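Local coordinates for SusD/RagB family nutrient-binding outer membrane lipoprotein (Bacteroides vulgatus, PDB 4F7A) that probably binds mucin O-glycans at the outer membrane, consistent with the nutrient-capturing role of SusD-like lipoproteins, at residues L296-G301 against N310-Y315; K398-L403 against K449-Q454. All blocks are in the same frame, centred on the assembly; numbering follows the deposited sequence. Where two conformers were deposited one is given.

Contact 1 of 2, residues L296-G301 against N310-Y315; sequences LGVPQG and NYYQSY
Tyr-315 OH, at the tip of a ring that packs against Leu-296 and Gly-297, is gripped by three groups: a hydrogen bond joins it to Tyr-389 OH, and weak ones to the backbone N of Tyr-392 and Ala-393. Behind the hydroxyl the ring is covered on both faces. Leu-296 CB lies over one, 3.9 Å from the centroid of the Tyr-315 ring and 16° off its normal, a CH-pi contact; over the other, Tyr-312 CD1 stands 3.5 Å above the plane of Tyr-315, near its centre. At the edge, Gly-297 O comes within 3.2 Å of Tyr-315 CE2. Two type I beta turns in succession, Asn-310 to Gln-313 and Tyr-312 to Tyr-315, bring both tyrosines to bear on 296-301, an irregular segment. The Tyr-312 ring turns one face to Val-298 and Pro-299. Val-298 CG1, anti to its backbone N (chi1 -179°), sits 4.3 Å from the Tyr-312 centroid, whereas Val-298 CG2 meets Tyr-312 CB at 3.8 Å. Pro-299 approaches tip to tip, its CD 3.6 Å from Tyr-312 CE1. An alanine in place of Tyr-312 would probably open a gap beside Val-298 CG1, Pro-299 and the Tyr-315 face, and deprive Asn-391 OD1 of its hydroxyl partner. Leu-296 N, for its part, is hydrogen-bonded to Ser-316 OG.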
loop_
_atom_site.group_PDB
_atom_site.type_symbol
_atom_site.label_atom_id
_atom_site.label_comp_id
_atom_site.label_asym_id
_atom_site.label_seq_id
_atom_site.Cartn_x
_atom_site.Cartn_y
_atom_site.Cartn_z
ATOM N N LEU A 296 3.555 -5.638 -22.549
ATOM C CA LEU A 296 4.852 -6.176 -22.143
ATOM C C LEU A 296 5.300 -5.485 -20.868
ATOM O O LEU A 296 5.347 -4.269 -20.819
ATOM C CB LEU A 296 5.896 -5.957 -23.241
ATOM C CG LEU A 296 5.651 -6.587 -24.600
ATOM C CD1 LEU A 296 6.821 -6.262 -25.539
ATOM C CD2 LEU A 296 5.443 -8.127 -24.496
ATOM N N GLY A 297 5.594 -6.278 -19.834
ATOM C CA GLY A 297 6.069 -5.792 -18.562
ATOM C C GLY A 297 7.571 -5.945 -18.358
ATOM O O GLY A 297 8.180 -6.922 -18.794
ATOM N N VAL A 298 8.158 -4.979 -17.662
ATOM C CA VAL A 298 9.575 -4.977 -17.395
ATOM C C VAL A 298 9.942 -5.967 -16.296
ATOM O O VAL A 298 9.395 -5.904 -15.197
ATOM C CB VAL A 298 10.033 -3.539 -17.011
ATOM C CG1 VAL A 298 11.541 -3.484 -16.749
ATOM C CG2 VAL A 298 9.602 -2.541 -18.145
ATOM N N PRO A 299 10.873 -6.890 -16.576
ATOM C CA PRO A 299 11.295 -7.816 -15.514
ATOM C C PRO A 299 12.216 -7.127 -14.509
ATOM O O PRO A 299 13.133 -6.411 -14.906
ATOM C CB PRO A 299 12.081 -8.885 -16.276
ATOM C CG PRO A 299 12.658 -8.125 -17.437
ATOM C CD PRO A 299 11.633 -7.091 -17.814
ATOM N N GLN A 300 11.992 -7.361 -13.222
ATOM C CA GLN A 300 12.863 -6.774 -12.207
ATOM C C GLN A 300 14.218 -7.493 -12.164
ATOM O O GLN A 300 14.310 -8.710 -12.351
ATOM C CB GLN A 300 12.203 -6.826 -10.815
ATOM C CG GLN A 300 12.812 -5.818 -9.830
ATOM C CD GLN A 300 12.412 -6.047 -8.404
ATOM O OE1 GLN A 300 11.217 -6.058 -8.093
ATOM N NE2 GLN A 300 13.403 -6.134 -7.506
ATOM N N GLY A 301 15.265 -6.730 -11.890
ATOM C CA GLY A 301 16.586 -7.297 -11.614
ATOM C C GLY A 301 17.405 -7.642 -12.825
ATOM O O GLY A 301 18.227 -8.566 -12.768
ATOM N N ASN A 310 18.698 1.919 -22.851
ATOM C CA ASN A 310 17.543 1.758 -21.997
ATOM C C ASN A 310 16.660 0.685 -22.632
ATOM O O ASN A 310 15.711 0.975 -23.373
ATOM C CB ASN A 310 16.821 3.086 -21.852
ATOM C CG ASN A 310 17.701 4.150 -21.217
ATOM O OD1 ASN A 310 18.326 3.920 -20.178
ATOM N ND2 ASN A 310 17.783 5.299 -21.854
ATOM N N TYR A 311 16.981 -0.560 -22.312
ATOM C CA TYR A 311 16.471 -1.698 -23.061
ATOM C C TYR A 311 14.951 -1.810 -23.079
ATOM O O TYR A 311 14.391 -2.313 -24.032
ATOM C CB TYR A 311 17.041 -3.008 -22.501
ATOM C CG TYR A 311 18.562 -3.105 -22.481
ATOM C CD1 TYR A 311 19.285 -3.138 -23.660
ATOM C CD2 TYR A 311 19.266 -3.200 -21.292
ATOM C CE1 TYR A 311 20.682 -3.241 -23.662
ATOM C CE2 TYR A 311 20.680 -3.296 -21.286
ATOM C CZ TYR A 311 21.363 -3.330 -22.480
ATOM O OH TYR A 311 22.735 -3.428 -22.489
ATOM N N TYR A 312 14.296 -1.356 -22.026
ATOM C CA TYR A 312 12.866 -1.592 -21.832
ATOM C C TYR A 312 11.996 -0.377 -22.159
ATOM O O TYR A 312 10.841 -0.334 -21.841
ATOM C CB TYR A 312 12.622 -2.092 -20.397
ATOM C CG TYR A 312 13.268 -3.433 -20.207
ATOM C CD1 TYR A 312 12.742 -4.559 -20.819
ATOM C CD2 TYR A 312 14.458 -3.569 -19.494
ATOM C CE1 TYR A 312 13.357 -5.801 -20.709
ATOM C CE2 TYR A 312 15.095 -4.818 -19.376
ATOM C CZ TYR A 312 14.522 -5.924 -19.981
ATOM O OH TYR A 312 15.139 -7.130 -19.921
ATOM N N GLN A 313 12.584 0.619 -22.806
ATOM C CA GLN A 313 11.909 1.880 -23.082
ATOM C C GLN A 313 10.674 1.777 -23.998
ATOM O O GLN A 313 9.829 2.680 -24.000
ATOM C CB GLN A 313 12.981 2.819 -23.653
ATOM C CG GLN A 313 12.585 3.979 -24.450
ATOM C CD GLN A 313 13.842 4.594 -25.030
ATOM O OE1 GLN A 313 14.157 4.412 -26.210
ATOM N NE2 GLN A 313 14.623 5.220 -24.171
ATOM N N SER A 314 10.556 0.695 -24.763
ATOM C CA SER A 314 9.375 0.470 -25.611
ATOM C C SER A 314 8.388 -0.572 -25.077
ATOM O O SER A 314 7.452 -0.971 -25.779
ATOM C CB SER A 314 9.828 0.125 -27.029
ATOM O OG SER A 314 10.573 1.225 -27.525
ATOM N N TYR A 315 8.579 -0.984 -23.824
ATOM C CA TYR A 315 7.586 -1.820 -23.116
ATOM C C TYR A 315 6.335 -1.017 -22.746
ATOM O O TYR A 315 6.247 0.199 -23.004
ATOM C CB TYR A 315 8.230 -2.506 -21.894
ATOM C CG TYR A 315 8.931 -3.817 -22.220
ATOM C CD1 TYR A 315 9.613 -4.013 -23.428
ATOM C CD2 TYR A 315 8.921 -4.866 -21.314
ATOM C CE1 TYR A 315 10.260 -5.226 -23.716
ATOM C CE2 TYR A 315 9.569 -6.043 -21.574
ATOM C CZ TYR A 315 10.216 -6.248 -22.776
ATOM O OH TYR A 315 10.830 -7.463 -23.013
#

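Contact 2 of 2, residues K398-L403 against K449-Q454; sequences KDMKAL and KLFKVQ
Gln-454 turns its side-chain amide to the backbone of Lys-398 and binds it twice. Lys-398 N donates to Gln-454 OE1 at 2.9 Å, in the amide plane and on a lone pair, while Gln-454 NE2 returns a bond of 2.9 Å to Lys-398 O, tilted 30° from that carbonyl's plane. Both ends of the amide are thereby held, which fixes its rotation. Alongside lies the tight part of the contact. Met-400, a selenomethionine, bends at chi3 (-66°) and lays CE over one face of Phe-451, 3.4 Å from Phe-451 CG; its SE stands obliquely to the ring and 3.4 Å from Gln-454 NE2. Lys-401 O meets the ring edge, 3.3 Å from Phe-451 CE1. Over the opposite face, at its centre, stands a water; it donates to Lys-449 O at 2.7 Å and takes only a weak bond from Leu-403 N. From here toward Lys-449 the contact is looser. Leu-403 CD1 still presses on Leu-450 O, but Leu-403 O reaches Lys-449 NZ through two waters, each donating to the carbonyl at 2.7 Å. The segments run nearly antiparallel, 165° apart, with no direct backbone-to-backbone bond between them, and Phe-451 also packs on helix 265-273. Side chains and water thus join two irregular surface loops of the SusD-like fold around a Met-aromatic contact.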
loop_
_atom_site.group_PDB
_atom_site.type_symbol
_atom_site.label_atom_id
_atom_site.label_comp_id
_atom_site.label_asym_id
_atom_site.label_seq_id
_atom_site.Cartn_x
_atom_site.Cartn_y
_atom_site.Cartn_z
ATOM N N LYS A 398 16.441 -12.392 -19.315
ATOM C CA LYS A 398 16.082 -13.782 -19.625
ATOM C C LYS A 398 14.579 -13.966 -19.586
ATOM O O LYS A 398 13.863 -13.200 -18.941
ATOM C CB LYS A 398 16.745 -14.768 -18.640
ATOM C CG LYS A 398 18.157 -15.215 -19.071
ATOM C CD LYS A 398 19.247 -14.386 -18.450
ATOM C CE LYS A 398 20.522 -14.390 -19.303
ATOM N NZ LYS A 398 21.514 -13.409 -18.775
ATOM N N ASP A 399 14.119 -14.995 -20.290
ATOM C CA ASP A 399 12.751 -15.437 -20.220
ATOM C C ASP A 399 12.468 -15.992 -18.816
ATOM O O ASP A 399 13.369 -16.455 -18.121
ATOM C CB ASP A 399 12.489 -16.560 -21.247
ATOM C CG ASP A 399 12.720 -16.119 -22.687
ATOM O OD1 ASP A 399 12.808 -14.901 -22.962
ATOM O OD2 ASP A 399 12.816 -17.010 -23.561
HETATM N N MSE A 400 11.208 -15.945 -18.402
HETATM C CA MSE A 400 10.833 -16.529 -17.104
HETATM C C MSE A 400 9.467 -17.213 -17.227
HETATM O O MSE A 400 8.463 -16.603 -17.669
HETATM C CB MSE A 400 10.782 -15.454 -15.999
HETATM C CG MSE A 400 12.056 -14.662 -15.811
HETATM SE SE MSE A 400 11.904 -13.339 -14.397
HETATM C CE MSE A 400 10.567 -12.156 -15.221
ATOM N N LYS A 401 9.421 -18.468 -16.791
ATOM C CA LYS A 401 8.188 -19.215 -16.740
ATOM C C LYS A 401 7.250 -18.605 -15.689
ATOM O O LYS A 401 7.683 -18.254 -14.572
ATOM C CB LYS A 401 8.495 -20.679 -16.384
ATOM C CG LYS A 401 7.328 -21.612 -16.522
ATOM C CD LYS A 401 7.106 -21.953 -17.992
ATOM C CE LYS A 401 5.892 -22.842 -18.215
ATOM N NZ LYS A 401 4.609 -22.103 -18.000
ATOM N N ALA A 402 5.966 -18.484 -16.024
ATOM C CA ALA A 402 4.981 -17.907 -15.080
ATOM C C ALA A 402 4.983 -18.690 -13.789
ATOM O O ALA A 402 4.851 -19.931 -13.777
ATOM C CB ALA A 402 3.562 -17.887 -15.664
ATOM N N LEU A 403 5.155 -17.979 -12.692
ATOM C CA LEU A 403 5.092 -18.621 -11.385
ATOM C C LEU A 403 3.661 -18.828 -10.889
ATOM O O LEU A 403 3.403 -19.725 -10.091
ATOM C CB LEU A 403 5.846 -17.804 -10.360
ATOM C CG LEU A 403 7.330 -17.548 -10.592
ATOM C CD1 LEU A 403 7.882 -16.847 -9.347
ATOM C CD2 LEU A 403 8.106 -18.854 -10.893
ATOM N N LYS A 449 2.559 -14.513 -6.582
ATOM C CA LYS A 449 3.903 -15.090 -6.791
ATOM C C LYS A 449 4.675 -14.285 -7.829
ATOM O O LYS A 449 4.743 -14.636 -9.022
ATOM C CB LYS A 449 3.758 -16.553 -7.205
ATOM C CG LYS A 449 3.129 -17.404 -6.153
ATOM C CD LYS A 449 3.225 -18.903 -6.567
ATOM C CE LYS A 449 2.435 -19.796 -5.653
ATOM N NZ LYS A 449 2.537 -21.178 -6.147
ATOM N N LEU A 450 5.242 -13.183 -7.356
ATOM C CA LEU A 450 6.058 -12.305 -8.163
ATOM C C LEU A 450 7.272 -13.030 -8.757
ATOM O O LEU A 450 7.912 -13.856 -8.085
ATOM C CB LEU A 450 6.571 -11.127 -7.303
ATOM C CG LEU A 450 5.570 -10.164 -6.630
ATOM C CD1 LEU A 450 6.328 -9.043 -5.883
ATOM C CD2 LEU A 450 4.579 -9.566 -7.613
ATOM N N PHE A 451 7.589 -12.700 -10.008
ATOM C CA PHE A 451 8.840 -13.120 -10.601
ATOM C C PHE A 451 9.993 -12.661 -9.721
ATOM O O PHE A 451 10.004 -11.518 -9.248
ATOM C CB PHE A 451 9.034 -12.503 -11.995
ATOM C CG PHE A 451 8.138 -13.080 -13.051
ATOM C CD1 PHE A 451 8.243 -14.415 -13.410
ATOM C CD2 PHE A 451 7.244 -12.270 -13.727
ATOM C CE1 PHE A 451 7.456 -14.948 -14.382
ATOM C CE2 PHE A 451 6.429 -12.790 -14.708
ATOM C CZ PHE A 451 6.533 -14.135 -15.054
ATOM N N LYS A 452 10.977 -13.541 -9.543
ATOM C CA LYS A 452 12.205 -13.222 -8.786
ATOM C C LYS A 452 13.199 -12.389 -9.584
ATOM O O LYS A 452 13.223 -12.454 -10.799
ATOM C CB LYS A 452 12.935 -14.495 -8.367
ATOM C CG LYS A 452 12.064 -15.647 -7.833
ATOM C CD LYS A 452 11.230 -15.305 -6.622
ATOM C CE LYS A 452 10.569 -16.568 -6.035
ATOM N NZ LYS A 452 9.771 -16.310 -4.813
ATOM N N VAL A 453 14.049 -11.633 -8.885
ATOM C CA VAL A 453 15.054 -10.828 -9.548
ATOM C C VAL A 453 15.969 -11.713 -10.385
ATOM O O VAL A 453 16.285 -12.823 -9.998
ATOM C CB VAL A 453 15.887 -9.934 -8.560
ATOM C CG1 VAL A 453 14.963 -8.966 -7.823
ATOM C CG2 VAL A 453 16.746 -10.786 -7.595
ATOM N N GLN A 454 16.365 -11.237 -11.559
ATOM C CA GLN A 454 17.226 -12.043 -12.435
ATOM C C GLN A 454 18.663 -12.016 -11.941
ATOM O O GLN A 454 19.379 -13.021 -12.042
ATOM C CB GLN A 454 17.135 -11.525 -13.870
ATOM C CG GLN A 454 15.693 -11.486 -14.375
ATOM C CD GLN A 454 15.586 -11.691 -15.861
ATOM O OE1 GLN A 454 16.576 -11.563 -16.591
ATOM N NE2 GLN A 454 14.382 -12.004 -16.325
HETATM O O HOH W 1 5.233 -14.695 -11.630
HETATM O O HOH W 2 4.913 -21.252 -8.384
HETATM O O HOH W 3 2.119 -21.725 -8.853
#

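In the fold
Following the chain, contact 1 comes first, within the long connection from helix 279-282 to strand 329-332, where it closes a short loop of eight residues. Contact 2 opens only afterwards and closes a much longer one, bringing the loop before helix 416-431 against the loop after helix 435-445, so that both helices lie between its ends. The two are in series and neither nest nor cross. They nevertheless abut: Pro-299 CB touches Met-400 CE, and Gln-300 and Gly-301 pack on Val-453 and Gln-454. Asn-391 bridges them too, bonded to both Tyr-312 and Asp-399. Three loop regions are thereby tied together on one side of the chain's centre.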